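Local atomic coordinates of protein Bug27 (PDB entry 2QPQ), a protein that probably binds a small solute in the periplasm as a Venus-flytrap receptor of the Bug family, related to receptors of tripartite tricarboxylate transporters. Residues S104-P109 with I177-V182; E119-A124 with V151-H156; V131-C136 with T155-V160. All blocks are in the same frame, centred on the assembly; numbering follows the deposited sequence.

Interaction 1. Residues S104-P109 with I177-V182; sequences SVFVVP and IGLAVV
Val-105 and Val-107 are joined to Val-182 and Ala-180 by four backbone hydrogen bonds, two to each pair, that make 104-109 and 177-182 antiparallel neighbours in a sheet. Val-107 N to Ala-180 O, 2.9 Å, is nearly straight at 172°, and Ala-180 N to Val-107 O is the return bond. The bond from Val-182 N to Val-105 O is longer at 3.2 Å. Between them Phe-106 and Val-181 form the non-hydrogen-bonded pair, where CA-H...O contacts fill in: Val-181 CA lies 3.4 Å from Val-105 O.

The aromatic contact is a CH-pi one. Val-181 CG2 sits over the centre of one face of the Phe-106 ring, 3.7 Å from its centroid, the two side chains side by side and pointing the same way. Val-181 holds CG1 anti to the backbone N (chi1 -178°), which leaves CG2 beside that N, the methyl that meets the ring. Leu-179 CD1 approaches the ring's edge instead, 4.2 Å from Phe-106 CD2, and also packs 3.9 Å from Val-108 CG1.

On the opposite face of the sheet the contacts are aliphatic: Val-182 CG2 touches both Val-105 CG1 and Val-107 CG2. Where the pairing gives way to loop, Pro-109 CD rests 3.3 Å from Gly-178 O.

Strand 196-201 flanks 104-109 as a further antiparallel partner, with Phe-106 bonded through its backbone to Leu-199 and Ala-200. Helix 184-192 covers the valine face through Ala-187 and Ile-191, and helix 165-173 reaches Val-182 through Ala-168 and Leu-169.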
ATOM      1  N   SER A 104      -3.350  -0.393   6.973  1.00 22.16           N
ATOM      2  CA  SER A 104      -4.775  -0.668   6.743  1.00 22.27           C
ATOM      3  C   SER A 104      -5.573  -0.658   8.038  1.00 21.68           C
ATOM      4  O   SER A 104      -5.023  -0.767   9.138  1.00 21.76           O
ATOM      5  CB  SER A 104      -4.991  -1.976   5.972  1.00 22.17           C
ATOM      6  OG  SER A 104      -4.311  -1.905   4.714  1.00 21.30           O
ATOM      7  N   VAL A 105      -6.884  -0.515   7.892  1.00 20.45           N
ATOM      8  CA  VAL A 105      -7.764  -0.508   9.035  1.00 20.58           C
ATOM      9  C   VAL A 105      -8.979  -1.361   8.766  1.00 20.35           C
ATOM     10  O   VAL A 105      -9.523  -1.343   7.657  1.00 20.01           O
ATOM     11  CB  VAL A 105      -8.131   0.940   9.413  1.00 20.71           C
ATOM     12  CG1 VAL A 105      -8.826   1.624   8.221  1.00 21.58           C
ATOM     13  CG2 VAL A 105      -8.922   0.980  10.731  1.00 20.65           C
ATOM     14  N   PHE A 106      -9.347  -2.175   9.759  1.00 20.36           N
ATOM     15  CA  PHE A 106     -10.603  -2.904   9.735  1.00 20.35           C
ATOM     16  C   PHE A 106     -11.699  -1.963  10.226  1.00 20.69           C
ATOM     17  O   PHE A 106     -11.679  -1.571  11.383  1.00 20.88           O
ATOM     18  CB  PHE A 106     -10.519  -4.138  10.635  1.00 20.52           C
ATOM     19  CG  PHE A 106      -9.668  -5.247  10.075  1.00 21.49           C
ATOM     20  CD1 PHE A 106      -8.303  -5.075   9.932  1.00 22.36           C
ATOM     21  CD2 PHE A 106     -10.241  -6.453   9.676  1.00 22.08           C
ATOM     22  CE1 PHE A 106      -7.494  -6.086   9.418  1.00 20.97           C
ATOM     23  CE2 PHE A 106      -9.454  -7.485   9.181  1.00 22.51           C
ATOM     24  CZ  PHE A 106      -8.070  -7.303   9.047  1.00 22.75           C
ATOM     25  N   VAL A 107     -12.613  -1.583   9.334  1.00 19.72           N
ATOM     26  CA  VAL A 107     -13.699  -0.645   9.662  1.00 19.68           C
ATOM     27  C   VAL A 107     -15.085  -1.298   9.504  1.00 20.28           C
ATOM     28  O   VAL A 107     -15.327  -2.185   8.640  1.00 18.04           O
ATOM     29  CB  VAL A 107     -13.598   0.714   8.869  1.00 19.45           C
ATOM     30  CG1 VAL A 107     -12.311   1.427   9.218  1.00 19.79           C
ATOM     31  CG2 VAL A 107     -13.626   0.502   7.312  1.00 19.72           C
ATOM     32  N   VAL A 108     -15.980  -0.852  10.369  1.00 21.54           N
ATOM     33  CA  VAL A 108     -17.366  -1.317  10.392  1.00 22.26           C
ATOM     34  C   VAL A 108     -18.280  -0.076  10.428  1.00 23.29           C
ATOM     35  O   VAL A 108     -17.838   1.009  10.818  1.00 23.71           O
ATOM     36  CB  VAL A 108     -17.665  -2.318  11.601  1.00 22.14           C
ATOM     37  CG1 VAL A 108     -16.848  -3.590  11.487  1.00 21.28           C
ATOM     38  CG2 VAL A 108     -17.491  -1.639  13.030  1.00 21.54           C
ATOM     39  N   PRO A 109     -19.536  -0.223   9.972  1.00 24.11           N
ATOM     40  CA  PRO A 109     -20.488   0.873  10.018  1.00 25.04           C
ATOM     41  C   PRO A 109     -20.707   1.348  11.449  1.00 25.87           C
ATOM     42  O   PRO A 109     -20.589   0.552  12.401  1.00 24.78           O
ATOM     43  CB  PRO A 109     -21.790   0.220   9.535  1.00 24.84           C
ATOM     44  CG  PRO A 109     -21.419  -0.996   8.859  1.00 24.23           C
ATOM     45  CD  PRO A 109     -20.129  -1.443   9.406  1.00 23.93           C
ATOM     46  N   ILE A 177     -22.218  -3.614   3.261  1.00 22.03           N
ATOM     47  CA  ILE A 177     -21.316  -4.659   3.713  1.00 20.23           C
ATOM     48  C   ILE A 177     -20.966  -4.326   5.188  1.00 20.84           C
ATOM     49  O   ILE A 177     -20.903  -3.141   5.573  1.00 21.00           O
ATOM     50  CB  ILE A 177     -20.039  -4.815   2.778  1.00 20.38           C
ATOM     51  CG1 ILE A 177     -19.390  -6.181   2.983  1.00 20.05           C
ATOM     52  CG2 ILE A 177     -19.037  -3.619   2.972  1.00 18.65           C
ATOM     53  CD1 ILE A 177     -18.436  -6.648   1.841  1.00 18.54           C
ATOM     54  N   GLY A 178     -20.766  -5.364   5.992  1.00 20.14           N
ATOM     55  CA  GLY A 178     -20.560  -5.188   7.435  1.00 20.73           C
ATOM     56  C   GLY A 178     -19.149  -4.836   7.874  1.00 20.64           C
ATOM     57  O   GLY A 178     -18.912  -4.462   9.048  1.00 21.47           O
ATOM     58  N   LEU A 179     -18.208  -4.935   6.942  1.00 18.31           N
ATOM     59  CA  LEU A 179     -16.832  -4.817   7.292  1.00 18.46           C
ATOM     60  C   LEU A 179     -16.006  -4.583   6.024  1.00 18.00           C
ATOM     61  O   LEU A 179     -16.326  -5.113   4.947  1.00 17.28           O
ATOM     62  CB  LEU A 179     -16.389  -6.117   7.999  1.00 19.32           C
ATOM     63  CG  LEU A 179     -14.884  -6.354   8.201  1.00 21.15           C
ATOM     64  CD1 LEU A 179     -14.231  -5.392   9.233  1.00 22.39           C
ATOM     65  CD2 LEU A 179     -14.657  -7.768   8.577  1.00 21.36           C
ATOM     66  N   ALA A 180     -14.951  -3.792   6.161  1.00 18.16           N
ATOM     67  CA  ALA A 180     -13.966  -3.679   5.091  1.00 18.05           C
ATOM     68  C   ALA A 180     -12.580  -3.424   5.647  1.00 17.79           C
ATOM     69  O   ALA A 180     -12.390  -2.866   6.740  1.00 17.37           O
ATOM     70  CB  ALA A 180     -14.352  -2.521   4.078  1.00 17.69           C
ATOM     71  N   VAL A 181     -11.605  -3.782   4.835  1.00 16.51           N
ATOM     72  CA  VAL A 181     -10.232  -3.412   5.091  1.00 16.54           C
ATOM     73  C   VAL A 181      -9.792  -2.403   4.037  1.00 16.77           C
ATOM     74  O   VAL A 181      -9.791  -2.689   2.840  1.00 15.98           O
ATOM     75  CB  VAL A 181      -9.363  -4.642   5.075  1.00 17.22           C
ATOM     76  CG1 VAL A 181      -7.910  -4.260   5.385  1.00 16.67           C
ATOM     77  CG2 VAL A 181      -9.964  -5.631   6.103  1.00 16.63           C
ATOM     78  N   VAL A 182      -9.449  -1.195   4.493  1.00 17.07           N
ATOM     79  CA  VAL A 182      -9.070  -0.149   3.565  1.00 18.35           C
ATOM     80  C   VAL A 182      -7.839   0.558   4.146  1.00 18.60           C
ATOM     81  O   VAL A 182      -7.425   0.280   5.271  1.00 18.83           O
ATOM     82  CB  VAL A 182     -10.263   0.835   3.251  1.00 18.61           C
ATOM     83  CG1 VAL A 182     -11.465   0.061   2.643  1.00 17.80           C
ATOM     84  CG2 VAL A 182     -10.716   1.574   4.504  1.00 18.59           C
TER

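Interaction 2. Residues E119-A124 with V151-H156; sequences ELMAAA and VSAKTH
The imidazole of His-156 meets Ala-124 at its edge, where Ala-124 O lies near the ring plane, 3.7 Å from His-156 ND1; neither face of the ring takes an atom of 119-124. ND1 itself is hydrogen-bonded to the carbonyl oxygen of Lys-125. The ring thus stands beside the backbone that leaves helix 117-123. This is a meeting of two helix C-terminal ends in an alpha/beta domain: Ala-124 is the first residue to leave helical torsions after 117-123, while the chain leaving helix 141-153 turns at Lys-154, whose positive phi (52°) sends Thr-155 and His-156 off toward the next strand.

One polar bond crosses the contact. His-156 N donates to Ala-124 O at 2.8 Å, bent to 143° at the hydrogen. It ties the two exits together just where both backbones have left the helical path.

Around it small groups pack. Thr-155 turns CG2 anti to its carbonyl carbon (OG1 at chi1 55°), and that methyl comes against the last turn of helix 117-123, lying 3.4 Å from Met-121 O and 4.0 Å from Met-121 CB. Its hydroxyl serves another partner: OG1 is hydrogen-bonded to Asn-150 ND2, within helix 141-153. Ala-124 CB and Thr-155 CB, both pointing across the contact, stand 4.1 Å apart. Lys-125 adds a second link just beyond Ala-124, since its NZ is hydrogen-bonded to Lys-154 O.

The thioether of Met-121 reaches over to helix 141-153. Its chain is extended at chi2, which places the sulfur, and SD rests 3.9 Å from Ala-153 CB.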
ATOM      1  N   GLU A 119     -14.457  -9.767  18.769  1.00 27.55           N
ATOM      2  CA  GLU A 119     -15.831 -10.114  18.422  1.00 28.65           C
ATOM      3  C   GLU A 119     -15.961 -10.541  16.965  1.00 27.71           C
ATOM      4  O   GLU A 119     -16.704 -11.473  16.648  1.00 28.09           O
ATOM      5  CB  GLU A 119     -16.767  -8.933  18.735  1.00 28.08           C
ATOM      6  CG  GLU A 119     -17.051  -8.793  20.254  1.00 30.85           C
ATOM      7  CD  GLU A 119     -17.818  -7.543  20.637  1.00 31.76           C
ATOM      8  OE1 GLU A 119     -18.425  -6.895  19.754  1.00 33.81           O
ATOM      9  OE2 GLU A 119     -17.846  -7.215  21.855  1.00 36.14           O
ATOM     10  N   LEU A 120     -15.245  -9.850  16.085  1.00 26.76           N
ATOM     11  CA  LEU A 120     -15.259 -10.186  14.652  1.00 26.68           C
ATOM     12  C   LEU A 120     -14.670 -11.585  14.435  1.00 26.58           C
ATOM     13  O   LEU A 120     -15.256 -12.431  13.746  1.00 26.34           O
ATOM     14  CB  LEU A 120     -14.442  -9.135  13.857  1.00 26.06           C
ATOM     15  CG  LEU A 120     -14.194  -9.459  12.376  1.00 27.05           C
ATOM     16  CD1 LEU A 120     -15.517  -9.309  11.644  1.00 26.09           C
ATOM     17  CD2 LEU A 120     -13.109  -8.579  11.740  1.00 26.70           C
ATOM     18  N   MET A 121     -13.499 -11.814  15.028  1.00 27.18           N
ATOM     19  CA  MET A 121     -12.800 -13.090  14.902  1.00 27.79           C
ATOM     20  C   MET A 121     -13.609 -14.273  15.469  1.00 27.90           C
ATOM     21  O   MET A 121     -13.660 -15.324  14.852  1.00 28.70           O
ATOM     22  CB  MET A 121     -11.399 -13.017  15.502  1.00 27.50           C
ATOM     23  CG  MET A 121     -10.443 -12.090  14.756  1.00 27.04           C
ATOM     24  SD  MET A 121      -8.800 -12.033  15.491  1.00 28.95           S
ATOM     25  CE  MET A 121      -9.107 -11.370  17.131  1.00 26.20           C
ATOM     26  N   ALA A 122     -14.241 -14.081  16.628  1.00 28.93           N
ATOM     27  CA  ALA A 122     -15.212 -15.041  17.185  1.00 28.72           C
ATOM     28  C   ALA A 122     -16.320 -15.337  16.167  1.00 28.78           C
ATOM     29  O   ALA A 122     -16.598 -16.494  15.894  1.00 29.20           O
ATOM     30  CB  ALA A 122     -15.820 -14.498  18.513  1.00 28.39           C
ATOM     31  N   ALA A 123     -16.913 -14.284  15.576  1.00 28.10           N
ATOM     32  CA  ALA A 123     -18.002 -14.435  14.609  1.00 27.84           C
ATOM     33  C   ALA A 123     -17.570 -15.254  13.398  1.00 27.37           C
ATOM     34  O   ALA A 123     -18.359 -16.002  12.818  1.00 26.33           O
ATOM     35  CB  ALA A 123     -18.501 -13.055  14.159  1.00 28.42           C
ATOM     36  N   ALA A 124     -16.303 -15.122  13.027  1.00 27.61           N
ATOM     37  CA  ALA A 124     -15.775 -15.776  11.830  1.00 28.16           C
ATOM     38  C   ALA A 124     -14.947 -17.036  12.090  1.00 29.20           C
ATOM     39  O   ALA A 124     -14.373 -17.594  11.155  1.00 27.04           O
ATOM     40  CB  ALA A 124     -14.966 -14.750  10.966  1.00 27.57           C
ATOM     41  N   VAL A 151      -5.630 -16.595   8.090  1.00 26.25           N
ATOM     42  CA  VAL A 151      -4.576 -17.609   8.230  1.00 28.42           C
ATOM     43  C   VAL A 151      -4.013 -17.586   9.670  1.00 28.92           C
ATOM     44  O   VAL A 151      -3.859 -18.637  10.283  1.00 30.02           O
ATOM     45  CB  VAL A 151      -3.464 -17.415   7.141  1.00 29.09           C
ATOM     46  CG1 VAL A 151      -2.230 -18.272   7.408  1.00 30.95           C
ATOM     47  CG2 VAL A 151      -4.010 -17.734   5.739  1.00 29.20           C
ATOM     48  N   SER A 152      -3.767 -16.391  10.216  1.00 29.24           N
ATOM     49  CA  SER A 152      -3.118 -16.247  11.526  1.00 29.56           C
ATOM     50  C   SER A 152      -4.056 -16.494  12.690  1.00 30.04           C
ATOM     51  O   SER A 152      -3.652 -17.032  13.734  1.00 30.88           O
ATOM     52  CB  SER A 152      -2.489 -14.847  11.652  1.00 29.88           C
ATOM     53  OG  SER A 152      -1.557 -14.597  10.593  1.00 28.56           O
ATOM     54  N   ALA A 153      -5.309 -16.092  12.545  1.00 29.96           N
ATOM     55  CA  ALA A 153      -6.283 -16.215  13.626  1.00 30.48           C
ATOM     56  C   ALA A 153      -7.157 -17.458  13.434  1.00 31.08           C
ATOM     57  O   ALA A 153      -8.064 -17.729  14.241  1.00 32.16           O
ATOM     58  CB  ALA A 153      -7.123 -14.998  13.683  1.00 30.43           C
ATOM     59  N   LYS A 154      -6.886 -18.179  12.345  1.00 30.86           N
ATOM     60  CA  LYS A 154      -7.691 -19.321  11.877  1.00 31.57           C
ATOM     61  C   LYS A 154      -9.184 -18.990  11.753  1.00 29.73           C
ATOM     62  O   LYS A 154     -10.045 -19.663  12.312  1.00 28.69           O
ATOM     63  CB  LYS A 154      -7.433 -20.565  12.742  1.00 31.95           C
ATOM     64  CG  LYS A 154      -5.957 -20.986  12.722  1.00 33.16           C
ATOM     65  CD  LYS A 154      -5.666 -22.156  13.686  1.00 35.57           C
ATOM     66  CE  LYS A 154      -5.774 -21.738  15.187  1.00 41.71           C
ATOM     67  NZ  LYS A 154      -4.812 -22.505  16.094  1.00 41.49           N
ATOM     68  N   THR A 155      -9.487 -17.937  10.991  1.00 28.18           N
ATOM     69  CA  THR A 155     -10.859 -17.529  10.805  1.00 26.24           C
ATOM     70  C   THR A 155     -11.261 -17.737   9.337  1.00 25.21           C
ATOM     71  O   THR A 155     -10.413 -18.103   8.483  1.00 23.18           O
ATOM     72  CB  THR A 155     -11.139 -16.061  11.286  1.00 26.41           C
ATOM     73  OG1 THR A 155     -10.249 -15.127  10.644  1.00 27.22           O
ATOM     74  CG2 THR A 155     -10.980 -15.942  12.824  1.00 28.05           C
ATOM     75  N   HIS A 156     -12.547 -17.504   9.061  1.00 23.22           N
ATOM     76  CA  HIS A 156     -13.099 -17.798   7.740  1.00 23.67           C
ATOM     77  C   HIS A 156     -13.891 -16.638   7.113  1.00 22.96           C
ATOM     78  O   HIS A 156     -14.976 -16.833   6.559  1.00 22.77           O
ATOM     79  CB  HIS A 156     -13.908 -19.083   7.818  1.00 24.00           C
ATOM     80  CG  HIS A 156     -13.087 -20.250   8.258  1.00 26.11           C
ATOM     81  ND1 HIS A 156     -13.054 -20.676   9.565  1.00 28.43           N
ATOM     82  CD2 HIS A 156     -12.200 -21.023   7.586  1.00 28.13           C
ATOM     83  CE1 HIS A 156     -12.201 -21.681   9.678  1.00 28.52           C
ATOM     84  NE2 HIS A 156     -11.673 -21.911   8.491  1.00 30.52           N
TER

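Interaction 3. Residues V131-C136 with T155-V160; sequences VTYGSC and THMVHV
Tyr-133 CG stands between its backbone N and carbonyl carbon (chi1 68°), whereas His-159 CG, on the facing strand, is anti to its N (chi1 168°). The tyrosine ring lies across toward 155-160 and has His-159 CA over one face, 3.6 Å above the plane and offset toward the rim, a CH-pi contact. The two rings are oblique to each other. His-159 CB is 3.5 Å from Tyr-133 OH, which is gripped by hydrogen bonds with Glu-147 OE2 and His-143 O of helix 141-153.

Met-157 reaches the same ring from another direction. Its CB lies 3.6 Å from Tyr-133 CD2, and SD makes an oblique Met-aromatic contact. Met-157 and Tyr-133 cross at about a right angle.

Beneath these side chains the backbones pair in parallel. Val-158 is hydrogen-bonded through N to Val-131 O and through O to Tyr-133 N; Val-160 repeats the pattern, its N donating to Tyr-133 O at 2.8 Å and its O accepting from Ser-135 N at 3.1 Å, the last bond bent to 138°. On the other face of the sheet Thr-132 CB touches Val-160 CG2 at 3.8 Å. Where the strands begin, a water links Val-131 N to His-156 O.

The arrangement is a beta-alpha-beta unit, strands 132-135 and 158-161 joined by helix 141-153. That helix packs on the Tyr-133 face, meeting Met-157 through Leu-149 and Asn-150. Strand 180-183 flanks 132-135 and touches Tyr-133 through Val-181, while the Cys-136 to Cys-165 disulfide ties the end of 131-136 to helix 165-173.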
ATOM      1  N   VAL A 131     -19.296 -14.133   7.302  1.00 23.65           N
ATOM      2  CA  VAL A 131     -18.695 -12.823   7.600  1.00 21.27           C
ATOM      3  C   VAL A 131     -17.848 -12.410   6.385  1.00 21.26           C
ATOM      4  O   VAL A 131     -16.812 -13.022   6.101  1.00 21.13           O
ATOM      5  CB  VAL A 131     -17.849 -12.892   8.887  1.00 21.36           C
ATOM      6  CG1 VAL A 131     -17.298 -11.496   9.313  1.00 21.02           C
ATOM      7  CG2 VAL A 131     -18.671 -13.508  10.023  1.00 19.61           C
ATOM      8  N   THR A 132     -18.318 -11.396   5.654  1.00 19.81           N
ATOM      9  CA  THR A 132     -17.641 -10.918   4.456  1.00 19.59           C
ATOM     10  C   THR A 132     -16.901  -9.666   4.858  1.00 19.30           C
ATOM     11  O   THR A 132     -17.297  -8.982   5.795  1.00 19.86           O
ATOM     12  CB  THR A 132     -18.673 -10.581   3.365  1.00 19.64           C
ATOM     13  OG1 THR A 132     -19.692  -9.734   3.941  1.00 22.04           O
ATOM     14  CG2 THR A 132     -19.338 -11.866   2.859  1.00 19.73           C
ATOM     15  N   TYR A 133     -15.804  -9.383   4.169  1.00 19.35           N
ATOM     16  CA  TYR A 133     -15.112  -8.122   4.336  1.00 17.81           C
ATOM     17  C   TYR A 133     -14.815  -7.555   2.979  1.00 17.68           C
ATOM     18  O   TYR A 133     -14.316  -8.268   2.103  1.00 18.71           O
ATOM     19  CB  TYR A 133     -13.822  -8.317   5.136  1.00 17.52           C
ATOM     20  CG  TYR A 133     -12.684  -9.103   4.471  1.00 17.93           C
ATOM     21  CD1 TYR A 133     -11.637  -8.432   3.845  1.00 19.63           C
ATOM     22  CD2 TYR A 133     -12.633 -10.487   4.516  1.00 16.10           C
ATOM     23  CE1 TYR A 133     -10.596  -9.112   3.234  1.00 20.35           C
ATOM     24  CE2 TYR A 133     -11.567 -11.205   3.900  1.00 16.28           C
ATOM     25  CZ  TYR A 133     -10.560 -10.489   3.287  1.00 18.64           C
ATOM     26  OH  TYR A 133      -9.498 -11.108   2.724  1.00 20.40           O
ATOM     27  N   GLY A 134     -15.107  -6.280   2.796  1.00 17.71           N
ATOM     28  CA  GLY A 134     -14.677  -5.593   1.569  1.00 17.28           C
ATOM     29  C   GLY A 134     -13.179  -5.293   1.600  1.00 17.52           C
ATOM     30  O   GLY A 134     -12.570  -5.276   2.670  1.00 18.00           O
ATOM     31  N   SER A 135     -12.561  -5.130   0.428  1.00 17.40           N
ATOM     32  CA  SER A 135     -11.209  -4.582   0.356  1.00 17.65           C
ATOM     33  C   SER A 135     -11.122  -3.618  -0.805  1.00 18.05           C
ATOM     34  O   SER A 135     -12.054  -3.516  -1.568  1.00 16.99           O
ATOM     35  CB  SER A 135     -10.151  -5.688   0.186  1.00 19.18           C
ATOM     36  OG  SER A 135     -10.091  -6.085  -1.170  1.00 19.47           O
ATOM     37  N   CYS A 136      -9.960  -2.976  -0.942  1.00 17.63           N
ATOM     38  CA  CYS A 136      -9.632  -2.035  -2.007  1.00 19.43           C
ATOM     39  C   CYS A 136      -9.335  -2.763  -3.350  1.00 18.15           C
ATOM     40  O   CYS A 136      -9.113  -2.113  -4.360  1.00 17.77           O
ATOM     41  CB  CYS A 136      -8.418  -1.158  -1.535  1.00 19.21           C
ATOM     42  SG  CYS A 136      -8.964  -0.198  -0.074  1.00 29.28           S
ATOM     43  N   THR A 155      -9.487 -17.937  10.991  1.00 28.18           N
ATOM     44  CA  THR A 155     -10.859 -17.529  10.805  1.00 26.24           C
ATOM     45  C   THR A 155     -11.261 -17.737   9.337  1.00 25.21           C
ATOM     46  O   THR A 155     -10.413 -18.103   8.483  1.00 23.18           O
ATOM     47  CB  THR A 155     -11.139 -16.061  11.286  1.00 26.41           C
ATOM     48  OG1 THR A 155     -10.249 -15.127  10.644  1.00 27.22           O
ATOM     49  CG2 THR A 155     -10.980 -15.942  12.824  1.00 28.05           C
ATOM     50  N   HIS A 156     -12.547 -17.504   9.061  1.00 23.22           N
ATOM     51  CA  HIS A 156     -13.099 -17.798   7.740  1.00 23.67           C
ATOM     52  C   HIS A 156     -13.891 -16.638   7.113  1.00 22.96           C
ATOM     53  O   HIS A 156     -14.976 -16.833   6.559  1.00 22.77           O
ATOM     54  CB  HIS A 156     -13.908 -19.083   7.818  1.00 24.00           C
ATOM     55  CG  HIS A 156     -13.087 -20.250   8.258  1.00 26.11           C
ATOM     56  ND1 HIS A 156     -13.054 -20.676   9.565  1.00 28.43           N
ATOM     57  CD2 HIS A 156     -12.200 -21.023   7.586  1.00 28.13           C
ATOM     58  CE1 HIS A 156     -12.201 -21.681   9.678  1.00 28.52           C
ATOM     59  NE2 HIS A 156     -11.673 -21.911   8.491  1.00 30.52           N
ATOM     60  N   MET A 157     -13.341 -15.427   7.213  1.00 22.07           N
ATOM     61  CA  MET A 157     -13.968 -14.258   6.603  1.00 21.59           C
ATOM     62  C   MET A 157     -13.876 -14.407   5.094  1.00 20.56           C
ATOM     63  O   MET A 157     -12.861 -14.899   4.592  1.00 19.61           O
ATOM     64  CB  MET A 157     -13.259 -12.963   6.992  1.00 21.40           C
ATOM     65  CG  MET A 157     -13.231 -12.691   8.490  1.00 22.99           C
ATOM     66  SD  MET A 157     -12.346 -11.146   8.785  1.00 24.72           S
ATOM     67  CE  MET A 157     -10.761 -11.446   8.018  1.00 25.51           C
ATOM     68  N   VAL A 158     -14.913 -13.940   4.399  1.00 19.56           N
ATOM     69  CA  VAL A 158     -15.007 -14.065   2.951  1.00 19.32           C
ATOM     70  C   VAL A 158     -14.732 -12.716   2.284  1.00 18.60           C
ATOM     71  O   VAL A 158     -15.429 -11.736   2.542  1.00 17.23           O
ATOM     72  CB  VAL A 158     -16.401 -14.573   2.526  1.00 19.80           C
ATOM     73  CG1 VAL A 158     -16.573 -14.484   0.952  1.00 20.06           C
ATOM     74  CG2 VAL A 158     -16.616 -15.993   3.045  1.00 20.61           C
ATOM     75  N   HIS A 159     -13.733 -12.692   1.407  1.00 17.17           N
ATOM     76  CA  HIS A 159     -13.297 -11.437   0.777  1.00 17.75           C
ATOM     77  C   HIS A 159     -14.247 -11.022  -0.331  1.00 17.12           C
ATOM     78  O   HIS A 159     -14.610 -11.828  -1.224  1.00 18.11           O
ATOM     79  CB  HIS A 159     -11.872 -11.613   0.248  1.00 17.91           C
ATOM     80  CG  HIS A 159     -11.405 -10.527  -0.668  1.00 18.27           C
ATOM     81  ND1 HIS A 159     -11.373  -9.193  -0.316  1.00 20.85           N
ATOM     82  CD2 HIS A 159     -10.911 -10.592  -1.927  1.00 16.50           C
ATOM     83  CE1 HIS A 159     -10.874  -8.483  -1.321  1.00 15.89           C
ATOM     84  NE2 HIS A 159     -10.591  -9.312  -2.305  1.00 19.70           N
ATOM     85  N   VAL A 160     -14.658  -9.761  -0.279  1.00 17.52           N
ATOM     86  CA  VAL A 160     -15.451  -9.205  -1.353  1.00 17.58           C
ATOM     87  C   VAL A 160     -14.659  -7.990  -1.884  1.00 17.52           C
ATOM     88  O   VAL A 160     -14.447  -6.998  -1.151  1.00 18.06           O
ATOM     89  CB  VAL A 160     -16.880  -8.800  -0.852  1.00 17.84           C
ATOM     90  CG1 VAL A 160     -17.654  -8.072  -1.980  1.00 16.46           C
ATOM     91  CG2 VAL A 160     -17.697 -10.038  -0.273  1.00 16.36           C
TER
HETATM   92  O   HOH W   1     -17.213 -16.241   7.751  1.00 23.81           O

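How the interactions relate
Interactions 1 and 3 lie in one sheet, with strand 180-183 beside strand 132-135; backbone N-H...O links between Gly-134 and both Leu-179 and Val-181 probably join them. The pairing in interaction 1 is antiparallel and buried, its side chains almost wholly apolar. Interaction 3 is parallel and partly buried, bringing histidine, tyrosine and a bridging water into play. Interaction 2, also partly buried, lies farther out, about 23 Å from the chain's centre to its own centre, and joins helix exits by a single backbone bond. It shares Thr-155 and His-156 with interaction 3. Leu-120 connects all three, packing on Phe-106, Leu-179, Val-131 and Met-157.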